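Local coordinates for thrombospondin related anonymous protein (Plasmodium falciparum, PDB 4F1J) that probably mediates adhesion of the malaria parasite to host cells, this chain being its magnesium-binding von Willebrand factor A domain, at residues A[100-105]-A[133-138]; A[175-180]-A[189-194]; A[147-152]-A[182-187]. All blocks are in the same frame, centred on the assembly; numbering follows the deposited sequence.

Interaction 1: A[100-105]-A[133-138]. With SO4 (sulfate ion), chain F.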
loop_
_atom_site.group_PDB
_atom_site.type_symbol
_atom_site.label_atom_id
_atom_site.label_comp_id
_atom_site.label_asym_id
_atom_site.label_seq_id
_atom_site.Cartn_x
_atom_site.Cartn_y
_atom_site.Cartn_z
ATOM N N GLN A 100 -3.619 -11.459 -3.288
ATOM C CA GLN A 100 -2.984 -11.271 -4.613
ATOM C C GLN A 100 -1.480 -11.165 -4.464
ATOM O O GLN A 100 -0.730 -11.680 -5.310
ATOM C CB GLN A 100 -3.530 -10.047 -5.323
ATOM C CG GLN A 100 -5.048 -10.085 -5.564
ATOM C CD GLN A 100 -5.564 -11.429 -6.024
ATOM O OE1 GLN A 100 -5.125 -11.964 -7.054
ATOM N NE2 GLN A 100 -6.469 -12.021 -5.249
ATOM N N VAL A 101 -1.033 -10.511 -3.391
ATOM C CA VAL A 101 0.405 -10.450 -3.102
ATOM C C VAL A 101 0.963 -11.859 -2.851
ATOM O O VAL A 101 1.990 -12.239 -3.410
ATOM C CB VAL A 101 0.714 -9.547 -1.937
ATOM C CG1 VAL A 101 2.200 -9.627 -1.576
ATOM C CG2 VAL A 101 0.306 -8.095 -2.283
ATOM N N ARG A 102 0.272 -12.631 -2.015
ATOM C CA ARG A 102 0.728 -13.982 -1.721
ATOM C C ARG A 102 0.737 -14.841 -2.975
ATOM O O ARG A 102 1.558 -15.726 -3.079
ATOM C CB ARG A 102 -0.134 -14.598 -0.612
ATOM C CG ARG A 102 0.373 -15.953 -0.065
ATOM C CD ARG A 102 -0.345 -16.297 1.243
ATOM N NE ARG A 102 -1.774 -16.479 1.054
ATOM C CZ ARG A 102 -2.374 -17.644 0.843
ATOM N NH1 ARG A 102 -1.665 -18.753 0.748
ATOM N NH2 ARG A 102 -3.695 -17.696 0.702
ATOM N N LYS A 103 -0.151 -14.573 -3.948
ATOM C CA LYS A 103 -0.142 -15.335 -5.208
ATOM C C LYS A 103 1.131 -15.025 -6.009
ATOM O O LYS A 103 1.706 -15.932 -6.613
ATOM C CB LYS A 103 -1.409 -15.069 -6.038
ATOM C CG LYS A 103 -2.640 -15.762 -5.518
ATOM C CD LYS A 103 -3.877 -15.246 -6.238
ATOM N N HIS A 104 1.581 -13.766 -6.007
ATOM C CA HIS A 104 2.873 -13.438 -6.627
ATOM C C HIS A 104 3.984 -14.283 -6.009
ATOM O O HIS A 104 4.851 -14.810 -6.723
ATOM C CB HIS A 104 3.243 -11.954 -6.474
ATOM C CG HIS A 104 2.441 -11.033 -7.341
ATOM N ND1 HIS A 104 1.109 -10.766 -7.116
ATOM C CD2 HIS A 104 2.789 -10.309 -8.436
ATOM C CE1 HIS A 104 0.672 -9.914 -8.031
ATOM N NE2 HIS A 104 1.673 -9.613 -8.843
ATOM N N LEU A 105 3.976 -14.405 -4.687
ATOM C CA LEU A 105 5.045 -15.125 -3.980
ATOM C C LEU A 105 4.923 -16.607 -4.286
ATOM O O LEU A 105 5.927 -17.260 -4.618
ATOM C CB LEU A 105 4.980 -14.874 -2.472
ATOM C CG LEU A 105 4.996 -13.382 -2.089
ATOM C CD1 LEU A 105 4.960 -13.156 -0.573
ATOM C CD2 LEU A 105 6.187 -12.690 -2.712
ATOM N N LEU A 133 -5.724 -10.822 8.891
ATOM C CA LEU A 133 -4.616 -11.254 9.752
ATOM C C LEU A 133 -4.022 -12.596 9.363
ATOM O O LEU A 133 -2.806 -12.773 9.496
ATOM C CB LEU A 133 -5.032 -11.240 11.230
ATOM C CG LEU A 133 -5.169 -9.857 11.863
ATOM C CD1 LEU A 133 -5.773 -9.966 13.270
ATOM C CD2 LEU A 133 -3.856 -9.062 11.915
ATOM N N LYS A 134 -4.837 -13.537 8.890
ATOM C CA LYS A 134 -4.371 -14.821 8.396
ATOM C C LYS A 134 -3.480 -14.672 7.147
ATOM O O LYS A 134 -2.365 -15.204 7.092
ATOM C CB LYS A 134 -5.562 -15.686 8.064
ATOM C CG LYS A 134 -5.247 -17.025 7.525
ATOM C CD LYS A 134 -6.432 -17.946 7.715
ATOM C CE LYS A 134 -6.409 -19.064 6.717
ATOM N NZ LYS A 134 -7.526 -19.998 6.963
ATOM N N GLU A 135 -3.977 -13.939 6.153
ATOM C CA GLU A 135 -3.132 -13.551 5.011
ATOM C C GLU A 135 -1.850 -12.839 5.441
ATOM O O GLU A 135 -0.768 -13.167 4.923
ATOM C CB GLU A 135 -3.904 -12.690 3.989
ATOM C CG GLU A 135 -4.911 -13.459 3.168
ATOM C CD GLU A 135 -4.294 -14.552 2.299
ATOM O OE1 GLU A 135 -3.151 -14.386 1.796
ATOM O OE2 GLU A 135 -4.972 -15.584 2.115
ATOM N N SER A 136 -1.935 -11.871 6.354
ATOM C CA SER A 136 -0.761 -11.107 6.745
ATOM C C SER A 136 0.300 -12.016 7.385
ATOM O O SER A 136 1.494 -11.834 7.151
ATOM C CB SER A 136 -1.130 -9.933 7.658
ATOM O OG SER A 136 -1.499 -10.328 8.978
ATOM N N ARG A 137 -0.142 -13.007 8.167
ATOM C CA ARG A 137 0.792 -13.994 8.765
ATOM C C ARG A 137 1.516 -14.802 7.711
ATOM O O ARG A 137 2.718 -15.051 7.822
ATOM C CB ARG A 137 0.022 -14.979 9.672
ATOM C CG ARG A 137 0.858 -16.187 10.119
ATOM N N LYS A 138 0.768 -15.248 6.712
ATOM C CA LYS A 138 1.303 -16.062 5.633
ATOM C C LYS A 138 2.340 -15.247 4.863
ATOM O O LYS A 138 3.380 -15.754 4.481
ATOM C CB LYS A 138 0.212 -16.559 4.697
ATOM C CG LYS A 138 -0.670 -17.666 5.285
ATOM C CD LYS A 138 -1.733 -18.134 4.317
ATOM C CE LYS A 138 -2.750 -19.047 5.027
ATOM N NZ LYS A 138 -3.684 -19.671 4.061
HETATM S S SO4 F . 1.447 -20.017 1.530
HETATM O O1 SO4 F . 1.883 -18.798 2.198
HETATM O O2 SO4 F . 1.208 -19.760 0.112
HETATM O O3 SO4 F . 2.466 -21.047 1.649
HETATM O O4 SO4 F . 0.235 -20.506 2.181
HETATM O O HOH W 1 -2.328 -21.320 2.315
#

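Interaction 2: A[175-180]-A[189-194]. With EDO (1,2-ethanediol), chain L.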
loop_
_atom_site.group_PDB
_atom_site.type_symbol
_atom_site.label_atom_id
_atom_site.label_comp_id
_atom_site.label_asym_id
_atom_site.label_seq_id
_atom_site.Cartn_x
_atom_site.Cartn_y
_atom_site.Cartn_z
ATOM N N LEU A 175 6.297 1.461 10.827
ATOM C CA LEU A 175 5.511 0.939 9.702
ATOM C C LEU A 175 4.053 1.404 9.693
ATOM O O LEU A 175 3.271 0.907 8.896
ATOM C CB LEU A 175 5.549 -0.592 9.689
ATOM C CG LEU A 175 6.939 -1.180 9.385
ATOM C CD1 LEU A 175 6.872 -2.692 9.444
ATOM C CD2 LEU A 175 7.450 -0.723 8.030
ATOM N N TYR A 176 3.720 2.369 10.546
ATOM C CA TYR A 176 2.378 2.899 10.607
ATOM C C TYR A 176 2.364 4.430 10.696
ATOM O O TYR A 176 3.134 5.019 11.440
ATOM C CB TYR A 176 1.607 2.291 11.787
ATOM C CG TYR A 176 0.208 2.842 11.872
ATOM C CD1 TYR A 176 -0.700 2.628 10.843
ATOM C CD2 TYR A 176 -0.207 3.627 12.952
ATOM C CE1 TYR A 176 -1.986 3.175 10.874
ATOM C CE2 TYR A 176 -1.500 4.145 13.010
ATOM C CZ TYR A 176 -2.385 3.923 11.974
ATOM O OH TYR A 176 -3.672 4.437 12.030
ATOM N N ALA A 177 1.474 5.060 9.945
ATOM C CA ALA A 177 1.140 6.459 10.148
ATOM C C ALA A 177 -0.315 6.649 9.792
ATOM O O ALA A 177 -0.915 5.821 9.090
ATOM C CB ALA A 177 2.057 7.367 9.297
ATOM N N ASP A 178 -0.893 7.739 10.282
ATOM C CA ASP A 178 -2.215 8.121 9.827
ATOM C C ASP A 178 -2.326 9.641 9.652
ATOM O O ASP A 178 -1.432 10.408 10.051
ATOM C CB ASP A 178 -3.326 7.476 10.682
ATOM C CG ASP A 178 -3.224 7.789 12.162
ATOM O OD1 ASP A 178 -2.891 8.955 12.526
ATOM O OD2 ASP A 178 -3.522 6.885 12.974
ATOM N N SER A 179 -3.428 10.054 9.028
ATOM C CA SER A 179 -3.638 11.446 8.624
ATOM C C SER A 179 -5.109 11.752 8.404
ATOM O O SER A 179 -5.876 10.892 7.975
ATOM C CB SER A 179 -2.914 11.722 7.308
ATOM O OG SER A 179 -3.040 13.093 6.921
ATOM N N ALA A 180 -5.495 12.996 8.671
ATOM C CA ALA A 180 -6.788 13.507 8.221
ATOM C C ALA A 180 -6.702 13.661 6.724
ATOM O O ALA A 180 -5.599 13.837 6.195
ATOM C CB ALA A 180 -7.102 14.851 8.891
ATOM N N GLY A 189 5.482 11.606 2.923
ATOM C CA GLY A 189 6.952 11.625 2.811
ATOM C C GLY A 189 7.668 11.061 4.027
ATOM O O GLY A 189 8.423 10.098 3.904
ATOM N N PRO A 190 7.440 11.651 5.224
ATOM C CA PRO A 190 7.993 11.106 6.459
ATOM C C PRO A 190 7.645 9.628 6.684
ATOM O O PRO A 190 8.483 8.850 7.136
ATOM C CB PRO A 190 7.357 11.994 7.524
ATOM C CG PRO A 190 7.171 13.308 6.828
ATOM C CD PRO A 190 6.712 12.916 5.468
ATOM N N PHE A 191 6.419 9.241 6.343
ATOM C CA PHE A 191 6.013 7.837 6.447
ATOM C C PHE A 191 6.889 6.933 5.564
ATOM O O PHE A 191 7.442 5.938 6.041
ATOM C CB PHE A 191 4.518 7.699 6.114
ATOM C CG PHE A 191 4.044 6.267 5.941
ATOM C CD1 PHE A 191 3.894 5.408 7.039
ATOM C CD2 PHE A 191 3.707 5.796 4.693
ATOM C CE1 PHE A 191 3.440 4.096 6.866
ATOM C CE2 PHE A 191 3.251 4.481 4.524
ATOM C CZ PHE A 191 3.109 3.651 5.618
ATOM N N MET A 192 7.010 7.262 4.284
ATOM C CA MET A 192 7.754 6.410 3.362
ATOM C C MET A 192 9.249 6.384 3.729
ATOM O O MET A 192 9.922 5.353 3.601
ATOM C CB MET A 192 7.572 6.887 1.922
ATOM C CG MET A 192 6.222 6.630 1.333
ATOM S SD MET A 192 5.576 4.940 1.548
ATOM C CE MET A 192 6.643 4.045 0.429
ATOM N N LYS A 193 9.757 7.508 4.223
ATOM C CA LYS A 193 11.137 7.537 4.719
ATOM C C LYS A 193 11.339 6.546 5.852
ATOM O O LYS A 193 12.283 5.736 5.808
ATOM C CB LYS A 193 11.546 8.941 5.155
ATOM C CG LYS A 193 13.036 9.036 5.470
ATOM C CD LYS A 193 13.414 10.426 5.935
ATOM C CE LYS A 193 14.923 10.562 6.091
ATOM N NZ LYS A 193 15.278 12.026 6.160
ATOM N N ALA A 194 10.423 6.554 6.816
ATOM C CA ALA A 194 10.465 5.661 7.985
ATOM C C ALA A 194 10.317 4.203 7.580
ATOM O O ALA A 194 11.038 3.340 8.059
ATOM C CB ALA A 194 9.388 6.027 8.964
HETATM C C1 EDO L . 9.522 -0.259 13.771
HETATM O O1 EDO L . 8.976 0.639 14.740
HETATM C C2 EDO L . 8.511 -1.256 13.209
HETATM O O2 EDO L . 7.334 -0.644 12.667
#

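Interaction 3: A[147-152]-A[182-187]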
loop_
_atom_site.group_PDB
_atom_site.type_symbol
_atom_site.label_atom_id
_atom_site.label_comp_id
_atom_site.label_asym_id
_atom_site.label_seq_id
_atom_site.Cartn_x
_atom_site.Cartn_y
_atom_site.Cartn_z
ATOM N N ALA A 147 3.312 -2.276 5.760
ATOM C CA ALA A 147 3.143 -0.918 6.278
ATOM C C ALA A 147 1.729 -0.452 5.990
ATOM O O ALA A 147 1.154 -0.845 4.990
ATOM C CB ALA A 147 4.171 0.038 5.650
ATOM N N VAL A 148 1.187 0.394 6.860
ATOM C CA VAL A 148 -0.158 0.920 6.691
ATOM C C VAL A 148 -0.199 2.433 6.907
ATOM O O VAL A 148 0.300 2.965 7.905
ATOM C CB VAL A 148 -1.176 0.267 7.658
ATOM C CG1 VAL A 148 -2.546 0.947 7.536
ATOM C CG2 VAL A 148 -1.316 -1.254 7.392
ATOM N N PHE A 149 -0.850 3.111 5.978
ATOM C CA PHE A 149 -1.107 4.554 6.066
ATOM C C PHE A 149 -2.621 4.701 6.184
ATOM O O PHE A 149 -3.351 4.476 5.215
ATOM C CB PHE A 149 -0.570 5.247 4.810
ATOM C CG PHE A 149 -0.638 6.765 4.842
ATOM C CD1 PHE A 149 -1.781 7.426 4.405
ATOM C CD2 PHE A 149 0.453 7.522 5.262
ATOM C CE1 PHE A 149 -1.849 8.811 4.389
ATOM C CE2 PHE A 149 0.385 8.919 5.262
ATOM C CZ PHE A 149 -0.749 9.557 4.819
ATOM N N GLY A 150 -3.083 5.073 7.375
ATOM C CA GLY A 150 -4.509 5.199 7.664
ATOM C C GLY A 150 -5.000 6.609 7.462
ATOM O O GLY A 150 -4.295 7.570 7.762
ATOM N N ILE A 151 -6.226 6.734 6.976
ATOM C CA ILE A 151 -6.775 8.033 6.599
ATOM C C ILE A 151 -8.157 8.235 7.198
ATOM O O ILE A 151 -9.034 7.411 7.028
ATOM C CB ILE A 151 -6.924 8.181 5.087
ATOM C CG1 ILE A 151 -5.629 7.799 4.382
ATOM C CG2 ILE A 151 -7.317 9.615 4.747
ATOM C CD1 ILE A 151 -5.751 7.650 2.900
ATOM N N GLY A 152 -8.341 9.367 7.859
ATOM C CA GLY A 152 -9.662 9.782 8.285
ATOM C C GLY A 152 -10.090 9.100 9.558
ATOM O O GLY A 152 -9.290 8.446 10.262
ATOM N N GLU A 182 -7.333 16.039 4.590
ATOM C CA GLU A 182 -6.732 17.272 4.064
ATOM C C GLU A 182 -5.206 17.299 4.161
ATOM O O GLU A 182 -4.567 18.015 3.381
ATOM C CB GLU A 182 -7.308 18.498 4.770
ATOM C CG GLU A 182 -7.181 18.457 6.256
ATOM C CD GLU A 182 -8.415 17.925 6.965
ATOM O OE1 GLU A 182 -9.097 16.950 6.479
ATOM O OE2 GLU A 182 -8.693 18.504 8.048
ATOM N N ASN A 183 -4.638 16.487 5.066
ATOM C CA ASN A 183 -3.226 16.542 5.408
ATOM C C ASN A 183 -2.374 15.406 4.817
ATOM O O ASN A 183 -1.168 15.361 5.058
ATOM C CB ASN A 183 -3.093 16.521 6.940
ATOM C CG ASN A 183 -1.735 16.931 7.424
ATOM O OD1 ASN A 183 -1.182 16.311 8.345
ATOM N ND2 ASN A 183 -1.192 18.007 6.856
ATOM N N VAL A 184 -2.985 14.519 4.026
ATOM C CA VAL A 184 -2.279 13.290 3.601
ATOM C C VAL A 184 -0.952 13.549 2.891
ATOM O O VAL A 184 0.005 12.816 3.106
ATOM C CB VAL A 184 -3.149 12.352 2.748
ATOM C CG1 VAL A 184 -4.264 11.763 3.630
ATOM C CG2 VAL A 184 -3.696 13.026 1.510
ATOM N N LYS A 185 -0.867 14.609 2.091
ATOM C CA LYS A 185 0.362 14.821 1.313
ATOM C C LYS A 185 1.531 15.310 2.177
ATOM O O LYS A 185 2.688 15.229 1.750
ATOM C CB LYS A 185 0.126 15.754 0.111
ATOM C CG LYS A 185 -0.554 15.045 -1.073
ATOM C CD LYS A 185 -0.909 16.023 -2.191
ATOM C CE LYS A 185 0.295 16.347 -3.046
ATOM N NZ LYS A 185 -0.085 17.330 -4.095
ATOM N N ASN A 186 1.233 15.802 3.382
ATOM C CA ASN A 186 2.269 16.204 4.348
ATOM C C ASN A 186 2.785 15.073 5.224
ATOM O O ASN A 186 3.831 15.209 5.862
ATOM C CB ASN A 186 1.732 17.306 5.245
ATOM C CG ASN A 186 1.261 18.511 4.461
ATOM O OD1 ASN A 186 0.150 19.012 4.681
ATOM N ND2 ASN A 186 2.099 18.988 3.539
ATOM N N VAL A 187 2.056 13.965 5.269
ATOM C CA VAL A 187 2.404 12.839 6.152
ATOM C C VAL A 187 3.111 11.727 5.354
ATOM O O VAL A 187 3.924 10.995 5.907
ATOM C CB VAL A 187 1.157 12.294 6.906
ATOM C CG1 VAL A 187 1.563 11.151 7.876
ATOM C CG2 VAL A 187 0.469 13.425 7.685
#

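Interaction 1: A[100-105]-A[133-138]
The flat guanidinium of Arg102 has Lys138 over one face and Glu135 at its edge. Lys138 CD rides 3.4 Å above the Arg102 guanidinium plane, shifted toward its rim. The sulphur of a sulfate ion also lies near that plane, at the edge. This joins two neighbouring helices, 94-106 and 129-141, of the Rossmann-like von Willebrand factor A fold. Arg102 grips the buried carboxylate of Glu135 side-on, with two nitrogens and one oxygen for each. Arg102 NE gives a hydrogen bond of 2.6 Å to Glu135 OE1 on its syn side, as part of a salt bridge. Arg102 NH2 gives the second, 2.8 Å to Glu135 OE2, and meets the syn lone pair of that oxygen. The two planes are 35° apart, so the pair is twisted rather than coplanar. A bend at chi3 (63°) turns the end of Arg102 across the Glu135 chain at about a right angle. The two-point grip fixes the rotation of both groups. The Glu135 side chain lies about 5 Å from those of Ser95 and Asp131, which bind the second magnesium. It is about 6 Å from a bound magnesium ion, close to the site but not among its listed ligands. Nearer the backbone than the guanidinium, Lys138 CB packs against Arg102 CD at 3.5 Å. The sulfate, probably from the crystallisation liquor, is also bound by Arg142 NE, and Arg102 NH1 adds a weak bond to its O2. A water accepts from Lys138 NZ at 2.8 Å and donates to sulfate O4 at 2.7 Å.

Interaction 2: A[175-180]-A[189-194]
This is a small apolar contact between the edge strand 176-179 and the last helix, 184-200, which lies against that end of the sheet. It rests on the ring of Phe191, whose CD1 and CE1 side lies against Ala177 and the backbone around it. Ala177 CB points toward the helix and meets Phe191 CD1 at 3.5 Å. Phe191 CG is anti to the backbone N (chi1 169°), which sends the ring out from the helix to the strand. The next ring atom, Phe191 CE1, comes 3.8 Å from Leu175 O. That oxygen lies at the ring edge, in its plane, so it meets the C-H rim and not the pi face. The Phe191 ring also meets Phe149 of the adjoining strand edge-to-face. The helix is kinked at Gly189 and Pro190, one turn or less before Phe191. The side chains of Tyr176 and Asp178 start out away from this helix, alternating with Ala177, and pack on helix 157-163. Their ends are joined by a weak hydrogen bond of 2.6 Å from Tyr176 OH to Asp178 OD2. The backbone of Ala177 is bonded to Val148 and Gly150, so the strand runs parallel beside strand 145-151. A closing strand with helices on both sides is part of the alpha/beta sandwich of the von Willebrand factor A domain.

Interaction 3: A[147-152]-A[182-187]
Phe149 has chi1 near 180° (-174°), which carries its ring out from strand 145-151 to Val184 and Val187. Val187 offers CG1, trans to its own N (chi1 -178°). The contact packs an inner strand of the von Willebrand factor A sheet against the start of helix 184-200. Val184 and Val187 are three residues apart, so they lie on the same side of the first helical turn. Between them they take up the far end of the ring. Phe149 CE2 touches Val187 CG1 at 3.6 Å. On the other side of the ring tip, Phe149 CE1 is 3.9 Å from Val184 CG1, which lies at the ring edge, in its plane. The ring and the Val184 side chain cross at about a right angle. Phe149 CZ reaches the backbone too, 3.8 Å from Val184 O. That carbonyl is not left without a partner, since it accepts from Val187 N at 3.2 Å. Leu32 of helix 22-38 touches Phe149, Ile151 and Val184, so a second helix closes this buried cluster. Ile151 stands at the end of the strand, its side chain about 4 Å from that of Asp123, a ligand of the first magnesium. The apolar packing therefore runs up to the metal-binding end of the sheet. There Ile151 CG2 meets Val184 CG1 at 3.9 Å.

Overall arrangement
Interaction 1 comes first along the chain. It lies on the opposite side of the chain's centre from the other two, its centre about 22 Å from that of interaction 2 and about 24 Å from that of interaction 3. Helix 129-141 of interaction 1 is followed in the chain by strand 145-151 of interaction 3. Interactions 2 and 3 have centres about 7 Å apart and alternate along the chain. They share helix 184-200, and their strands are neighbours in the sheet, joined by a probable hydrogen bond between Gly150 N and Ala177 O. The central sheet thus has helices on both faces. Interaction 1 lies near the second magnesium, and interaction 3 near the first.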